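Local atomic coordinates of KLLA0F12672p (Kluyveromyces lactis, PDB entry 4M3O), a protein that probably acts as a phosphatase of the RNA polymerase II C-terminal domain in transcription regulation, this chain being its zinc-binding N-terminal part. Residues R73-R85 with L108-S120. Residues are numbered along the deposited sequence; the frame is centred on the assembly and turned at random.
With ZN (zinc ion), chain C.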
loop_
_atom_site.group_PDB
_atom_site.type_symbol
_atom_site.label_atom_id
_atom_site.label_comp_id
_atom_site.label_asym_id
_atom_site.label_seq_id
_atom_site.Cartn_x
_atom_site.Cartn_y
_atom_site.Cartn_z
ATOM N N ARG A 73 -1.639 -12.369 -5.352
ATOM C CA ARG A 73 -0.466 -11.953 -4.518
ATOM C C ARG A 73 -0.833 -11.904 -3.052
ATOM O O ARG A 73 -1.981 -11.486 -2.672
ATOM C CB ARG A 73 0.081 -10.648 -5.050
ATOM C CG ARG A 73 0.857 -10.901 -6.345
ATOM C CD ARG A 73 0.744 -9.817 -7.383
ATOM N NE ARG A 73 1.942 -9.005 -7.368
ATOM C CZ ARG A 73 2.723 -8.730 -8.400
ATOM N NH1 ARG A 73 2.456 -9.144 -9.633
ATOM N NH2 ARG A 73 3.778 -7.973 -8.194
ATOM N N CYS A 74 0.087 -12.408 -2.232
ATOM C CA CYS A 74 0.035 -12.141 -0.791
ATOM C C CYS A 74 -0.329 -10.665 -0.559
ATOM O O CYS A 74 0.151 -9.759 -1.265
ATOM C CB CYS A 74 1.360 -12.460 -0.102
ATOM S SG CYS A 74 1.361 -12.123 1.709
ATOM N N GLY A 75 -1.219 -10.464 0.392
ATOM C CA GLY A 75 -1.711 -9.155 0.740
ATOM C C GLY A 75 -0.640 -8.161 1.146
ATOM O O GLY A 75 -0.726 -6.984 0.803
ATOM N N TYR A 76 0.366 -8.642 1.829
ATOM C CA TYR A 76 1.474 -7.767 2.309
ATOM C C TYR A 76 2.347 -7.325 1.144
ATOM O O TYR A 76 2.953 -8.164 0.483
ATOM C CB TYR A 76 2.302 -8.462 3.393
ATOM C CG TYR A 76 3.261 -7.591 4.212
ATOM C CD1 TYR A 76 2.830 -6.399 4.796
ATOM C CD2 TYR A 76 4.596 -8.007 4.423
ATOM C CE1 TYR A 76 3.664 -5.646 5.584
ATOM C CE2 TYR A 76 5.476 -7.253 5.222
ATOM C CZ TYR A 76 5.015 -6.062 5.764
ATOM O OH TYR A 76 5.800 -5.288 6.564
ATOM N N PRO A 77 2.323 -6.005 0.830
ATOM C CA PRO A 77 2.910 -5.463 -0.398
ATOM C C PRO A 77 4.422 -5.773 -0.631
ATOM O O PRO A 77 4.830 -5.847 -1.747
ATOM C CB PRO A 77 2.646 -3.931 -0.307
ATOM C CG PRO A 77 1.578 -3.777 0.700
ATOM C CD PRO A 77 1.590 -4.980 1.596
ATOM N N LEU A 78 5.194 -5.999 0.423
ATOM C CA LEU A 78 6.605 -6.416 0.296
ATOM C C LEU A 78 6.801 -7.855 -0.180
ATOM O O LEU A 78 7.909 -8.231 -0.492
ATOM C CB LEU A 78 7.296 -6.304 1.616
ATOM C CG LEU A 78 7.572 -4.883 2.113
ATOM C CD1 LEU A 78 7.917 -5.025 3.584
ATOM C CD2 LEU A 78 8.762 -4.269 1.339
ATOM N N CYS A 79 5.734 -8.633 -0.251
ATOM C CA CYS A 79 5.847 -10.048 -0.552
ATOM C C CYS A 79 5.626 -10.333 -2.028
ATOM O O CYS A 79 4.728 -9.741 -2.653
ATOM C CB CYS A 79 4.756 -10.786 0.194
ATOM S SG CYS A 79 4.936 -12.582 0.289
ATOM N N SER A 80 6.366 -11.290 -2.563
ATOM C CA SER A 80 6.186 -11.695 -3.948
ATOM C C SER A 80 5.656 -13.125 -4.037
ATOM O O SER A 80 5.705 -13.725 -5.084
ATOM C CB SER A 80 7.525 -11.571 -4.699
ATOM O OG SER A 80 8.487 -12.386 -4.069
ATOM N N LYS A 81 5.136 -13.665 -2.949
ATOM C CA LYS A 81 4.352 -14.909 -3.035
ATOM C C LYS A 81 2.848 -14.644 -3.147
ATOM O O LYS A 81 2.377 -13.485 -3.035
ATOM C CB LYS A 81 4.621 -15.787 -1.820
ATOM C CG LYS A 81 6.109 -15.937 -1.612
ATOM C CD LYS A 81 6.464 -16.799 -0.430
ATOM C CE LYS A 81 7.926 -16.577 -0.110
ATOM N NZ LYS A 81 8.502 -17.796 0.490
ATOM N N SER A 82 2.104 -15.736 -3.346
ATOM C CA SER A 82 0.630 -15.762 -3.293
ATOM C C SER A 82 0.149 -15.976 -1.909
ATOM O O SER A 82 0.893 -16.559 -1.102
ATOM C CB SER A 82 0.120 -16.968 -4.076
ATOM O OG SER A 82 0.519 -16.815 -5.392
ATOM N N GLN A 83 -1.098 -15.662 -1.658
ATOM C CA GLN A 83 -1.729 -16.095 -0.453
ATOM C C GLN A 83 -1.631 -17.597 -0.438
ATOM O O GLN A 83 -1.474 -18.205 -1.448
ATOM C CB GLN A 83 -3.171 -15.631 -0.411
ATOM C CG GLN A 83 -4.036 -16.108 -1.569
ATOM C CD GLN A 83 -4.072 -15.146 -2.732
ATOM O OE1 GLN A 83 -3.058 -14.773 -3.261
ATOM N NE2 GLN A 83 -5.241 -14.765 -3.134
ATOM N N ALA A 84 -1.670 -18.200 0.720
ATOM C CA ALA A 84 -1.442 -19.643 0.818
ATOM C C ALA A 84 -2.615 -20.448 0.228
ATOM O O ALA A 84 -2.387 -21.481 -0.383
ATOM C CB ALA A 84 -1.220 -20.047 2.257
ATOM N N ARG A 85 -3.837 -19.946 0.434
ATOM C CA ARG A 85 -5.096 -20.550 -0.079
ATOM C C ARG A 85 -5.804 -19.614 -1.062
ATOM O O ARG A 85 -6.680 -18.832 -0.681
ATOM C CB ARG A 85 -6.052 -20.835 1.058
ATOM C CG ARG A 85 -5.410 -21.558 2.230
ATOM C CD ARG A 85 -5.447 -23.069 2.119
ATOM N NE ARG A 85 -4.806 -23.748 3.262
ATOM C CZ ARG A 85 -5.243 -23.733 4.539
ATOM N NH1 ARG A 85 -6.327 -23.035 4.902
ATOM N NH2 ARG A 85 -4.589 -24.420 5.482
ATOM N N LEU A 108 -5.045 -17.138 5.971
ATOM C CA LEU A 108 -4.385 -17.841 4.869
ATOM C C LEU A 108 -5.052 -17.616 3.499
ATOM O O LEU A 108 -4.461 -17.903 2.452
ATOM C CB LEU A 108 -4.250 -19.338 5.155
ATOM C CG LEU A 108 -3.009 -19.913 5.891
ATOM C CD1 LEU A 108 -1.740 -19.073 5.776
ATOM C CD2 LEU A 108 -3.363 -20.149 7.347
ATOM N N THR A 109 -6.233 -17.034 3.484
ATOM C CA THR A 109 -6.855 -16.715 2.201
ATOM C C THR A 109 -6.348 -15.353 1.646
ATOM O O THR A 109 -6.517 -15.057 0.477
ATOM C CB THR A 109 -8.387 -16.768 2.300
ATOM O OG1 THR A 109 -8.843 -15.696 3.118
ATOM C CG2 THR A 109 -8.841 -18.118 2.921
ATOM N N GLU A 110 -5.656 -14.588 2.494
ATOM C CA GLU A 110 -5.167 -13.255 2.172
ATOM C C GLU A 110 -3.621 -13.092 2.231
ATOM O O GLU A 110 -3.046 -12.215 1.575
ATOM C CB GLU A 110 -5.824 -12.270 3.121
ATOM C CG GLU A 110 -7.327 -12.200 3.002
ATOM C CD GLU A 110 -7.947 -11.213 3.970
ATOM O OE1 GLU A 110 -7.271 -10.692 4.891
ATOM O OE2 GLU A 110 -9.147 -10.987 3.832
ATOM N N TYR A 111 -2.965 -13.985 2.949
ATOM C CA TYR A 111 -1.533 -13.925 3.166
ATOM C C TYR A 111 -0.926 -15.267 2.930
ATOM O O TYR A 111 -1.605 -16.269 3.110
ATOM C CB TYR A 111 -1.267 -13.463 4.623
ATOM C CG TYR A 111 -1.846 -12.124 4.809
ATOM C CD1 TYR A 111 -3.095 -11.954 5.418
ATOM C CD2 TYR A 111 -1.169 -11.001 4.326
ATOM C CE1 TYR A 111 -3.655 -10.679 5.532
ATOM C CE2 TYR A 111 -1.717 -9.727 4.458
ATOM C CZ TYR A 111 -2.956 -9.568 5.053
ATOM O OH TYR A 111 -3.516 -8.283 5.113
ATOM N N CYS A 112 0.375 -15.274 2.654
ATOM C CA CYS A 112 1.170 -16.492 2.474
ATOM C C CYS A 112 1.349 -17.250 3.792
ATOM O O CYS A 112 1.389 -18.486 3.788
ATOM C CB CYS A 112 2.568 -16.176 1.874
ATOM S SG CYS A 112 3.608 -15.080 2.892
ATOM N N THR A 113 1.390 -16.516 4.904
ATOM C CA THR A 113 1.765 -17.047 6.253
ATOM C C THR A 113 1.115 -16.259 7.391
ATOM O O THR A 113 0.583 -15.159 7.168
ATOM C CB THR A 113 3.303 -16.878 6.527
ATOM O OG1 THR A 113 3.685 -15.490 6.337
ATOM C CG2 THR A 113 4.092 -17.733 5.574
ATOM N N LYS A 114 1.201 -16.758 8.619
ATOM C CA LYS A 114 0.632 -15.997 9.727
ATOM C C LYS A 114 1.489 -14.719 10.021
ATOM O O LYS A 114 0.996 -13.661 10.490
ATOM C CB LYS A 114 0.574 -16.874 10.967
ATOM C CG LYS A 114 -0.216 -16.281 12.118
ATOM C CD LYS A 114 0.467 -16.664 13.415
ATOM C CE LYS A 114 1.768 -15.875 13.598
ATOM N NZ LYS A 114 2.195 -15.899 15.015
ATOM N N ALA A 115 2.761 -14.856 9.750
ATOM C CA ALA A 115 3.751 -13.846 9.963
ATOM C C ALA A 115 3.375 -12.613 9.109
ATOM O O ALA A 115 3.311 -11.470 9.641
ATOM C CB ALA A 115 5.131 -14.411 9.602
ATOM N N HIS A 116 3.045 -12.856 7.841
ATOM C CA HIS A 116 2.642 -11.763 6.910
ATOM C C HIS A 116 1.278 -11.212 7.229
ATOM O O HIS A 116 1.078 -10.002 7.114
ATOM C CB HIS A 116 2.863 -12.138 5.439
ATOM C CG HIS A 116 4.273 -11.902 4.990
ATOM N ND1 HIS A 116 4.698 -12.062 3.697
ATOM C CD2 HIS A 116 5.345 -11.419 5.672
ATOM C CE1 HIS A 116 5.980 -11.743 3.604
ATOM N NE2 HIS A 116 6.394 -11.341 4.792
ATOM N N PHE A 117 0.350 -12.068 7.682
ATOM C CA PHE A 117 -0.849 -11.565 8.379
ATOM C C PHE A 117 -0.510 -10.516 9.496
ATOM O O PHE A 117 -1.048 -9.440 9.496
ATOM C CB PHE A 117 -1.679 -12.735 8.955
ATOM C CG PHE A 117 -2.859 -12.303 9.760
ATOM C CD1 PHE A 117 -3.737 -11.364 9.299
ATOM C CD2 PHE A 117 -3.087 -12.870 11.005
ATOM C CE1 PHE A 117 -4.839 -10.981 10.061
ATOM C CE2 PHE A 117 -4.157 -12.487 11.763
ATOM C CZ PHE A 117 -5.057 -11.573 11.303
ATOM N N ARG A 118 0.394 -10.852 10.410
ATOM C CA ARG A 118 0.734 -9.952 11.532
ATOM C C ARG A 118 1.471 -8.689 11.058
ATOM O O ARG A 118 1.233 -7.594 11.543
ATOM C CB ARG A 118 1.558 -10.733 12.602
ATOM C CG ARG A 118 0.821 -11.871 13.291
ATOM C CD ARG A 118 -0.448 -11.350 13.988
ATOM N NE ARG A 118 -0.903 -12.207 15.086
ATOM C CZ ARG A 118 -2.126 -12.152 15.638
ATOM N NH1 ARG A 118 -3.081 -11.346 15.186
ATOM N NH2 ARG A 118 -2.409 -12.906 16.681
ATOM N N CYS A 119 2.398 -8.837 10.118
ATOM C CA CYS A 119 3.129 -7.688 9.599
ATOM C C CYS A 119 2.171 -6.694 8.945
ATOM O O CYS A 119 2.322 -5.468 9.059
ATOM C CB CYS A 119 4.193 -8.133 8.588
ATOM S SG CYS A 119 5.545 -9.117 9.236
ATOM N N SER A 120 1.181 -7.262 8.253
ATOM C CA SER A 120 0.144 -6.520 7.585
ATOM C C SER A 120 -0.781 -5.755 8.523
ATOM O O SER A 120 -1.019 -4.539 8.332
ATOM C CB SER A 120 -0.685 -7.443 6.630
ATOM O OG SER A 120 -1.568 -6.593 5.884
HETATM ZN ZN ZN C . 3.498 -12.959 2.040
HETATM O O HOH W 1 4.914 -4.394 9.138
HETATM O O HOH W 2 -7.620 -15.748 -1.825
#
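Cys74 and Cys79 from the loop 73-85 meet Cys112 and His116 from 108-120 around one zinc ion, the three-cysteine, one-histidine zinc finger of the Rtr1/RPAP2 family. SG of Cys74, Cys79 and Cys112 each bind zinc at 2.3 Å and His116 ND1 at 2.2 Å; His116 NE2 is hydrogen-bonded to Glu154, so that with zinc on ND1 both ring nitrogens are held and the ring's rotation is fixed. Cys74 SG also accepts a hydrogen bond from Cys112 N (3.4 Å), which probably tempers the thiolate's charge.

Beside the metal stands Tyr76, its CG anti to the backbone N (chi1 -166°), a turn that swings the ring across to helix 114-125. Its CB lies against CE2 of Tyr111. Beyond it, Tyr76 CD2 sits 3.7 Å above the plane of the His116 ring, over its centre, an edge-to-face pair with planes at 55°. On the other branch CD1 nears Ser120 CA and CE1 the carbonyl of Cys119. Tyr76 CZ rests 3.6 Å from Cys119 CB, a CH-pi contact over the ring face, and OH reaches a water that donates to Cys119 O. With an alanine here, one face of the zinc-bound imidazole would probably lose its cover and a gap would open over Cys119 CB.

Farther along, Ala84 N and Arg85 N donate to Tyr111 O and Leu108 O, tying residues 84-85 to the backbone of 108-111, while Ala84 CB packs on Leu108 CD1. Gly75 N donates to Glu110 O at 2.8 Å. Thr113 N-caps the helix that carries His116: its OG1 accepts from His116 N at 3.1 Å.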